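Long-range contacts in acetolactate synthase isozyme 1 large subunit (Escherichia coli, PDB 6LPI), which is the large subunit of a thiamine diphosphate-dependent enzyme and binds thiamine diphosphate, a magnesium ion and flavin-adenine dinucleotide: residues G69-D74 with D101-I106; V477-S482 with K545-V550; F507-C512 with P531-I536. All blocks are in the same frame, centred on the assembly; numbering follows the deposited sequence.

The three contacts are separate, with no atoms shared or touching. Contact 1 lies in the N-terminal thiamine diphosphate-binding domain and contact 3 in the C-terminal one; their centres lie about 26 Å apart, their nearest atoms about 15 Å. Contact 2 joins helix 476-484 to the C-terminal tail, so the chain forming contact 3 runs between its two segments, yet the nearest atoms of contacts 2 and 3 stay about 17 Å apart. The cofactors give a common reference: the side chain of Asp101 in contact 1 is about 4 Å from FAD, that of Gln480 in contact 2 about 6 Å from thiamine diphosphate, and that of Leu535 in contact 3 about 12 Å from the magnesium ion.

Contact 1: G69-D74 with D101-I106; sequences GMARTD and DSIPLI
The Arg72 guanidinium carries the side chain of Ile103 over one face and OD1 of Asp101 near its edge, where helix 60-74 packs against the entry to strand 105-111 of the N-terminal parallel alpha/beta domain. The Arg72 chain, extended from CG to NE (chi3 -172°), carries the guanidinium out past Ile103, whose CD1 comes to 3.3 Å from CZ of Arg72. At the edge, NH2 of Arg72 forms a salt bridge with OD1 of Asp101 at 3.3 Å. Only NH2 and OD1 pair, with OD1 met on its anti side and the planes turned 68° apart, so the ion pair is not a coplanar, two-bond one. Both groups have further partners: Arg72 bonds Gln68 through NE and Asp97 through NH2, while the carboxylate of Asp101 accepts from the backbone N-H groups of Gly414 and Gly415. These bonds probably fix the rotation of the carboxylate, whose side chain lies close to the bound FAD. Ser102, with positive phi, follows the helix in a Schellman motif before the chain turns into the strand. Ala71, one residue before Arg72, points its CB at the Ile103-Pro104 backbone: CB lies 3.6 Å from CG2 of Ile103 and 3.4 Å from the carbonyl O of Pro104.

Contact 2: V477-S482 with K545-V550; sequences VHQQQS and KVYPMV
Lys545 opens the contact by running alongside Gln479 in the opposite direction, its CD 3.7 Å from CG of Gln479. The lysine chain bends at chi2 (-74°) and again at chi4, and its NZ comes near the edge of the His478 ring, 3.8 Å from ND1, while its hydrogen bond goes to the carbonyl O of Glu543. At Val546 the backbone takes both ends of the Gln479 amide. Val546 N donates to OE1 of Gln479 at 3.1 Å, nearly straight at 168°, and NE2 of Gln479 donates to Val546 O at 2.9 Å, with that oxygen in the amide plane. OE1 also accepts from Gln393 NE2, so three hydrogen bonds hold this buried amide: two at OE1 and one at NE2. CE1 of the Tyr547 ring reaches 4.2 Å from NE2 of Gln479. Beyond the cis peptide bond before Pro548, Met549 reaches out tip to tip with Gln479, its SD 3.8 Å from NE2, and its CE rests 3.9 Å from CG of Gln480. The Gln479 amide makes a two-bond bridge to the N-H and C=O of one residue, and so ties the C-terminal tail to helix 476-484, beside the thiamine diphosphate pocket that Val477 lines.

Contact 3: F507-C512 with P531-I536; sequences FGLETC and PGPALI
Glu510, Thr511 and Cys512 pair in parallel with Ala534, Leu535 and Ile536, the two short strand axes approaching to 4.7 Å and running 11° from parallel. The ladder is uneven. Leu535 N donates to Glu510 O at 2.8 Å with an N-H...O angle of 170°, the donor lying nearly along the C=O axis, whereas the bonds from Glu510 N to Pro533 O and from Cys512 N to Leu535 O are weak. CA-H groups add to it, with Thr511 CA 3.2 Å from Leu535 O. Ahead of the strands, Leu509 crosses Pro533 at about a right angle. With CG of Leu509 anti to the carbonyl carbon (chi1 -37°), its branches reach both residues: CD2 lies 3.5 Å from CB of Pro533, and CD1 approaches CB of Leu535 at 4.2 Å. Leu535 and Thr511 share a face of the sheet, against helix 500-506; Glu510, Cys512, Ala534 and Ile536 occupy the other, against helix 521-529, and there Cys512 CB meets CG1 of Ile536 at 4.0 Å. Strand 510-513, one of the two outermost strands of the C-terminal parallel sheet within this chain, joins strand 534-539 by a beta-alpha-beta crossover through helix 521-529. The chemistry implies an edge strand whose backbone pairing here rests on one well-aligned and two weak hydrogen bonds, continues from Cys512 to His537, and is supplemented by apolar packing of Leu509 on Pro533 just before the strands.

Contact 1: G69-D74 with D101-I106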
loop_
_atom_site.group_PDB
_atom_site.type_symbol
_atom_site.label_atom_id
_atom_site.label_comp_id
_atom_site.label_asym_id
_atom_site.label_seq_id
_atom_site.Cartn_x
_atom_site.Cartn_y
_atom_site.Cartn_z
ATOM N N GLY B 69 -3.196 8.736 4.932
ATOM C CA GLY B 69 -3.485 8.411 6.322
ATOM C C GLY B 69 -4.972 8.260 6.586
ATOM O O GLY B 69 -5.410 7.326 7.277
ATOM N N MET B 70 -5.776 9.163 6.019
ATOM C CA MET B 70 -7.219 8.981 6.118
ATOM C C MET B 70 -7.601 7.618 5.564
ATOM O O MET B 70 -8.166 6.782 6.284
ATOM C CB MET B 70 -7.949 10.104 5.387
ATOM C CG MET B 70 -7.631 11.457 5.977
ATOM S SD MET B 70 -8.687 12.776 5.412
ATOM C CE MET B 70 -10.169 11.863 4.969
ATOM N N ALA B 71 -7.207 7.352 4.301
ATOM C CA ALA B 71 -7.591 6.126 3.605
ATOM C C ALA B 71 -7.090 4.872 4.314
ATOM O O ALA B 71 -7.812 3.871 4.400
ATOM C CB ALA B 71 -7.089 6.158 2.171
ATOM N N ARG B 72 -5.865 4.894 4.830
ATOM C CA ARG B 72 -5.371 3.722 5.526
ATOM C C ARG B 72 -6.071 3.498 6.851
ATOM O O ARG B 72 -6.065 2.372 7.348
ATOM C CB ARG B 72 -3.861 3.804 5.717
ATOM C CG ARG B 72 -3.113 3.930 4.432
ATOM C CD ARG B 72 -1.712 3.529 4.699
ATOM N NE ARG B 72 -0.812 3.778 3.584
ATOM C CZ ARG B 72 0.255 3.024 3.343
ATOM N NH1 ARG B 72 0.513 1.991 4.139
ATOM N NH2 ARG B 72 1.062 3.309 2.324
ATOM N N THR B 73 -6.712 4.511 7.428
ATOM C CA THR B 73 -7.516 4.186 8.612
ATOM C C THR B 73 -9.025 3.937 8.381
ATOM O O THR B 73 -9.596 3.168 9.158
ATOM C CB THR B 73 -7.375 5.266 9.678
ATOM O OG1 THR B 73 -7.825 6.518 9.152
ATOM C CG2 THR B 73 -5.919 5.389 10.149
ATOM N N ASP B 74 -9.693 4.495 7.328
ATOM C CA ASP B 74 -11.168 4.419 7.188
ATOM C C ASP B 74 -11.579 3.087 6.563
ATOM O O ASP B 74 -12.587 2.484 6.958
ATOM C CB ASP B 74 -11.765 5.485 6.231
ATOM C CG ASP B 74 -10.874 5.804 5.045
ATOM O OD1 ASP B 74 -10.336 4.813 4.531
ATOM O OD2 ASP B 74 -10.704 6.962 4.643
ATOM N N ASP B 101 1.220 -0.236 -2.187
ATOM C CA ASP B 101 0.677 -0.749 -0.929
ATOM C C ASP B 101 -0.827 -0.998 -0.999
ATOM O O ASP B 101 -1.400 -1.517 -0.031
ATOM C CB ASP B 101 0.994 0.209 0.227
ATOM C CG ASP B 101 2.437 0.087 0.720
ATOM O OD1 ASP B 101 3.113 1.127 0.941
ATOM O OD2 ASP B 101 2.921 -1.050 0.815
ATOM N N SER B 102 -1.448 -0.720 -2.156
ATOM C CA SER B 102 -2.847 -1.015 -2.458
ATOM C C SER B 102 -3.841 -0.252 -1.595
ATOM O O SER B 102 -4.642 -0.858 -0.879
ATOM C CB SER B 102 -3.114 -2.521 -2.345
ATOM O OG SER B 102 -2.213 -3.297 -3.137
ATOM N N ILE B 103 -3.804 1.075 -1.681
ATOM C CA ILE B 103 -4.637 1.988 -0.895
ATOM C C ILE B 103 -5.613 2.749 -1.785
ATOM O O ILE B 103 -5.232 3.195 -2.880
ATOM C CB ILE B 103 -3.773 2.964 -0.084
ATOM C CG1 ILE B 103 -2.792 2.185 0.779
ATOM C CG2 ILE B 103 -4.615 3.890 0.761
ATOM C CD1 ILE B 103 -1.412 2.590 0.518
ATOM N N PRO B 104 -6.887 2.898 -1.368
ATOM C CA PRO B 104 -7.863 3.626 -2.196
ATOM C C PRO B 104 -7.699 5.135 -2.082
ATOM O O PRO B 104 -8.095 5.758 -1.097
ATOM C CB PRO B 104 -9.213 3.167 -1.629
ATOM C CG PRO B 104 -8.900 2.838 -0.193
ATOM C CD PRO B 104 -7.513 2.294 -0.174
ATOM N N LEU B 105 -7.112 5.732 -3.095
ATOM C CA LEU B 105 -6.981 7.168 -3.186
ATOM C C LEU B 105 -7.653 7.644 -4.469
ATOM O O LEU B 105 -7.543 6.998 -5.513
ATOM C CB LEU B 105 -5.484 7.527 -3.181
ATOM C CG LEU B 105 -4.946 8.748 -2.448
ATOM C CD1 LEU B 105 -5.141 8.531 -0.959
ATOM C CD2 LEU B 105 -3.476 8.957 -2.795
ATOM N N ILE B 106 -8.363 8.759 -4.394
ATOM C CA ILE B 106 -8.757 9.518 -5.575
ATOM C C ILE B 106 -7.954 10.801 -5.557
ATOM O O ILE B 106 -7.969 11.548 -4.569
ATOM C CB ILE B 106 -10.266 9.798 -5.651
ATOM C CG1 ILE B 106 -11.025 8.592 -6.207
ATOM C CG2 ILE B 106 -10.540 10.994 -6.529
ATOM C CD1 ILE B 106 -11.310 7.534 -5.244
#

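Contact 2: V477-S482 with K545-V550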
loop_
_atom_site.group_PDB
_atom_site.type_symbol
_atom_site.label_atom_id
_atom_site.label_comp_id
_atom_site.label_asym_id
_atom_site.label_seq_id
_atom_site.Cartn_x
_atom_site.Cartn_y
_atom_site.Cartn_z
ATOM N N VAL B 477 20.831 2.671 5.216
ATOM C CA VAL B 477 21.980 2.714 4.316
ATOM C C VAL B 477 23.263 2.474 5.103
ATOM O O VAL B 477 24.096 1.656 4.716
ATOM C CB VAL B 477 22.034 4.058 3.560
ATOM C CG1 VAL B 477 23.353 4.212 2.846
ATOM C CG2 VAL B 477 20.893 4.194 2.572
ATOM N N HIS B 478 23.423 3.163 6.239
ATOM C CA HIS B 478 24.618 3.002 7.079
ATOM C C HIS B 478 24.876 1.533 7.389
ATOM O O HIS B 478 26.023 1.060 7.363
ATOM C CB HIS B 478 24.422 3.797 8.372
ATOM C CG HIS B 478 25.619 3.857 9.266
ATOM N ND1 HIS B 478 26.107 2.758 9.940
ATOM C CD2 HIS B 478 26.395 4.905 9.639
ATOM C CE1 HIS B 478 27.149 3.121 10.670
ATOM N NE2 HIS B 478 27.342 4.418 10.506
ATOM N N GLN B 479 23.806 0.783 7.640
ATOM C CA GLN B 479 23.958 -0.615 7.979
ATOM C C GLN B 479 24.257 -1.440 6.736
ATOM O O GLN B 479 25.112 -2.330 6.779
ATOM C CB GLN B 479 22.703 -1.096 8.713
ATOM C CG GLN B 479 22.549 -2.602 8.853
ATOM C CD GLN B 479 21.408 -2.945 9.798
ATOM O OE1 GLN B 479 20.763 -2.055 10.348
ATOM N NE2 GLN B 479 21.211 -4.226 10.057
ATOM N N GLN B 480 23.629 -1.112 5.601
ATOM C CA GLN B 480 23.915 -1.864 4.378
ATOM C C GLN B 480 25.343 -1.632 3.872
ATOM O O GLN B 480 26.020 -2.575 3.451
ATOM C CB GLN B 480 22.897 -1.515 3.286
ATOM C CG GLN B 480 21.668 -2.435 3.261
ATOM C CD GLN B 480 20.522 -1.870 2.440
ATOM O OE1 GLN B 480 20.382 -0.655 2.298
ATOM N NE2 GLN B 480 19.704 -2.754 1.876
ATOM N N GLN B 481 25.834 -0.402 3.922
ATOM C CA GLN B 481 27.191 -0.168 3.457
ATOM C C GLN B 481 28.196 -0.779 4.429
ATOM O O GLN B 481 29.140 -1.467 4.019
ATOM C CB GLN B 481 27.452 1.328 3.313
ATOM C CG GLN B 481 26.285 2.147 2.841
ATOM C CD GLN B 481 26.713 3.520 2.431
ATOM O OE1 GLN B 481 26.708 3.881 1.241
ATOM N NE2 GLN B 481 27.165 4.285 3.414
ATOM N N SER B 482 27.997 -0.568 5.735
ATOM C CA SER B 482 28.977 -1.093 6.682
ATOM C C SER B 482 29.014 -2.627 6.653
ATOM O O SER B 482 30.088 -3.234 6.724
ATOM C CB SER B 482 28.711 -0.512 8.079
ATOM O OG SER B 482 27.782 -1.254 8.829
ATOM N N LYS B 545 22.181 -1.295 15.204
ATOM C CA LYS B 545 21.789 -2.117 14.070
ATOM C C LYS B 545 20.372 -2.634 14.249
ATOM O O LYS B 545 19.831 -2.656 15.351
ATOM C CB LYS B 545 22.760 -3.298 13.887
ATOM C CG LYS B 545 24.189 -2.875 13.572
ATOM C CD LYS B 545 24.282 -2.377 12.141
ATOM C CE LYS B 545 25.657 -1.810 11.834
ATOM N NZ LYS B 545 25.717 -0.338 12.119
ATOM N N VAL B 546 19.770 -3.028 13.132
ATOM C CA VAL B 546 18.513 -3.771 13.118
ATOM C C VAL B 546 18.872 -5.220 12.849
ATOM O O VAL B 546 19.333 -5.560 11.758
ATOM C CB VAL B 546 17.520 -3.232 12.080
ATOM C CG1 VAL B 546 16.192 -3.917 12.245
ATOM C CG2 VAL B 546 17.336 -1.739 12.270
ATOM N N TYR B 547 18.713 -6.060 13.863
ATOM C CA TYR B 547 19.003 -7.476 13.741
ATOM C C TYR B 547 17.771 -8.299 14.110
ATOM O O TYR B 547 16.967 -7.889 14.952
ATOM C CB TYR B 547 20.192 -7.886 14.626
ATOM C CG TYR B 547 21.551 -7.457 14.091
ATOM C CD1 TYR B 547 21.871 -7.583 12.739
ATOM C CD2 TYR B 547 22.529 -6.937 14.950
ATOM C CE1 TYR B 547 23.119 -7.189 12.253
ATOM C CE2 TYR B 547 23.784 -6.555 14.473
ATOM C CZ TYR B 547 24.072 -6.681 13.126
ATOM O OH TYR B 547 25.312 -6.291 12.665
ATOM N N PRO B 548 17.586 -9.460 13.482
ATOM C CA PRO B 548 18.478 -9.934 12.418
ATOM C C PRO B 548 18.190 -9.289 11.063
ATOM O O PRO B 548 17.137 -8.686 10.863
ATOM C CB PRO B 548 18.223 -11.440 12.393
ATOM C CG PRO B 548 16.847 -11.616 12.940
ATOM C CD PRO B 548 16.569 -10.454 13.860
ATOM N N MET B 549 19.171 -9.377 10.165
ATOM C CA MET B 549 19.044 -8.912 8.791
ATOM C C MET B 549 19.294 -10.062 7.816
ATOM O O MET B 549 20.199 -10.880 8.017
ATOM C CB MET B 549 20.022 -7.768 8.520
ATOM C CG MET B 549 19.959 -7.260 7.096
ATOM S SD MET B 549 21.262 -6.087 6.707
ATOM C CE MET B 549 20.328 -4.668 6.126
ATOM N N VAL B 550 18.482 -10.139 6.767
ATOM C CA VAL B 550 18.726 -11.050 5.646
ATOM C C VAL B 550 19.409 -10.265 4.546
ATOM O O VAL B 550 18.814 -9.311 4.004
ATOM C CB VAL B 550 17.431 -11.704 5.131
ATOM C CG1 VAL B 550 17.760 -12.705 4.044
ATOM C CG2 VAL B 550 16.670 -12.387 6.260
#

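Contact 3: F507-C512 with P531-I536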
loop_
_atom_site.group_PDB
_atom_site.type_symbol
_atom_site.label_atom_id
_atom_site.label_comp_id
_atom_site.label_asym_id
_atom_site.label_seq_id
_atom_site.Cartn_x
_atom_site.Cartn_y
_atom_site.Cartn_z
ATOM N N PHE B 507 7.775 25.558 14.288
ATOM C CA PHE B 507 6.555 25.178 13.596
ATOM C C PHE B 507 5.340 25.218 14.519
ATOM O O PHE B 507 4.220 24.992 14.064
ATOM C CB PHE B 507 6.690 23.774 12.993
ATOM C CG PHE B 507 7.418 23.735 11.667
ATOM C CD1 PHE B 507 6.762 24.027 10.480
ATOM C CD2 PHE B 507 8.755 23.348 11.611
ATOM C CE1 PHE B 507 7.436 23.974 9.281
ATOM C CE2 PHE B 507 9.427 23.292 10.417
ATOM C CZ PHE B 507 8.772 23.601 9.251
ATOM N N GLY B 508 5.524 25.491 15.803
ATOM C CA GLY B 508 4.404 25.571 16.709
ATOM C C GLY B 508 4.093 24.323 17.503
ATOM O O GLY B 508 3.009 24.252 18.099
ATOM N N LEU B 509 4.989 23.336 17.524
ATOM C CA LEU B 509 4.804 22.115 18.299
ATOM C C LEU B 509 5.554 22.221 19.616
ATOM O O LEU B 509 6.615 22.847 19.692
ATOM C CB LEU B 509 5.322 20.861 17.586
ATOM C CG LEU B 509 5.228 20.620 16.089
ATOM C CD1 LEU B 509 5.939 19.309 15.754
ATOM C CD2 LEU B 509 3.800 20.647 15.616
ATOM N N GLU B 510 5.012 21.586 20.654
ATOM C CA GLU B 510 5.821 21.379 21.846
ATOM C C GLU B 510 6.915 20.361 21.559
ATOM O O GLU B 510 6.795 19.512 20.672
ATOM C CB GLU B 510 4.997 20.893 23.039
ATOM C CG GLU B 510 3.600 21.425 23.146
ATOM C CD GLU B 510 3.074 21.303 24.558
ATOM O OE1 GLU B 510 3.785 21.752 25.484
ATOM O OE2 GLU B 510 1.977 20.749 24.746
ATOM N N THR B 511 8.025 20.507 22.268
ATOM C CA THR B 511 9.216 19.717 22.023
ATOM C C THR B 511 9.652 19.059 23.322
ATOM O O THR B 511 9.266 19.472 24.415
ATOM C CB THR B 511 10.359 20.575 21.492
ATOM O OG1 THR B 511 10.616 21.632 22.421
ATOM C CG2 THR B 511 9.960 21.199 20.154
ATOM N N CYS B 512 10.480 18.032 23.192
ATOM C CA CYS B 512 11.044 17.336 24.335
ATOM C C CYS B 512 12.369 16.723 23.908
ATOM O O CYS B 512 12.514 16.249 22.778
ATOM C CB CYS B 512 10.091 16.245 24.853
ATOM S SG CYS B 512 10.538 15.396 26.442
ATOM N N PRO B 531 -2.629 17.473 24.883
ATOM C CA PRO B 531 -3.013 17.486 23.454
ATOM C C PRO B 531 -2.171 18.331 22.515
ATOM O O PRO B 531 -1.266 19.037 22.962
ATOM C CB PRO B 531 -4.416 18.079 23.485
ATOM C CG PRO B 531 -4.373 19.013 24.650
ATOM C CD PRO B 531 -3.571 18.279 25.695
ATOM N N GLY B 532 -2.505 18.326 21.221
ATOM C CA GLY B 532 -1.753 19.086 20.255
ATOM C C GLY B 532 -0.567 18.288 19.751
ATOM O O GLY B 532 -0.228 17.219 20.275
ATOM N N PRO B 533 0.041 18.767 18.673
ATOM C CA PRO B 533 1.167 18.046 18.073
ATOM C C PRO B 533 2.452 18.298 18.848
ATOM O O PRO B 533 2.696 19.400 19.336
ATOM C CB PRO B 533 1.216 18.604 16.644
ATOM C CG PRO B 533 0.607 19.992 16.773
ATOM C CD PRO B 533 -0.376 19.944 17.893
ATOM N N ALA B 534 3.275 17.261 18.961
ATOM C CA ALA B 534 4.509 17.318 19.727
ATOM C C ALA B 534 5.640 16.620 18.984
ATOM O O ALA B 534 5.422 15.659 18.238
ATOM C CB ALA B 534 4.342 16.649 21.103
ATOM N N LEU B 535 6.859 17.103 19.217
ATOM C CA LEU B 535 8.069 16.432 18.772
ATOM C C LEU B 535 8.876 15.974 19.975
ATOM O O LEU B 535 9.231 16.789 20.829
ATOM C CB LEU B 535 8.949 17.365 17.949
ATOM C CG LEU B 535 10.304 16.718 17.687
ATOM C CD1 LEU B 535 10.246 15.852 16.419
ATOM C CD2 LEU B 535 11.455 17.728 17.687
ATOM N N ILE B 536 9.225 14.692 20.008
ATOM C CA ILE B 536 10.038 14.123 21.075
ATOM C C ILE B 536 11.315 13.585 20.444
ATOM O O ILE B 536 11.260 12.713 19.569
ATOM C CB ILE B 536 9.297 13.016 21.833
ATOM C CG1 ILE B 536 8.087 13.594 22.555
ATOM C CG2 ILE B 536 10.219 12.385 22.859
ATOM C CD1 ILE B 536 6.843 13.658 21.711
#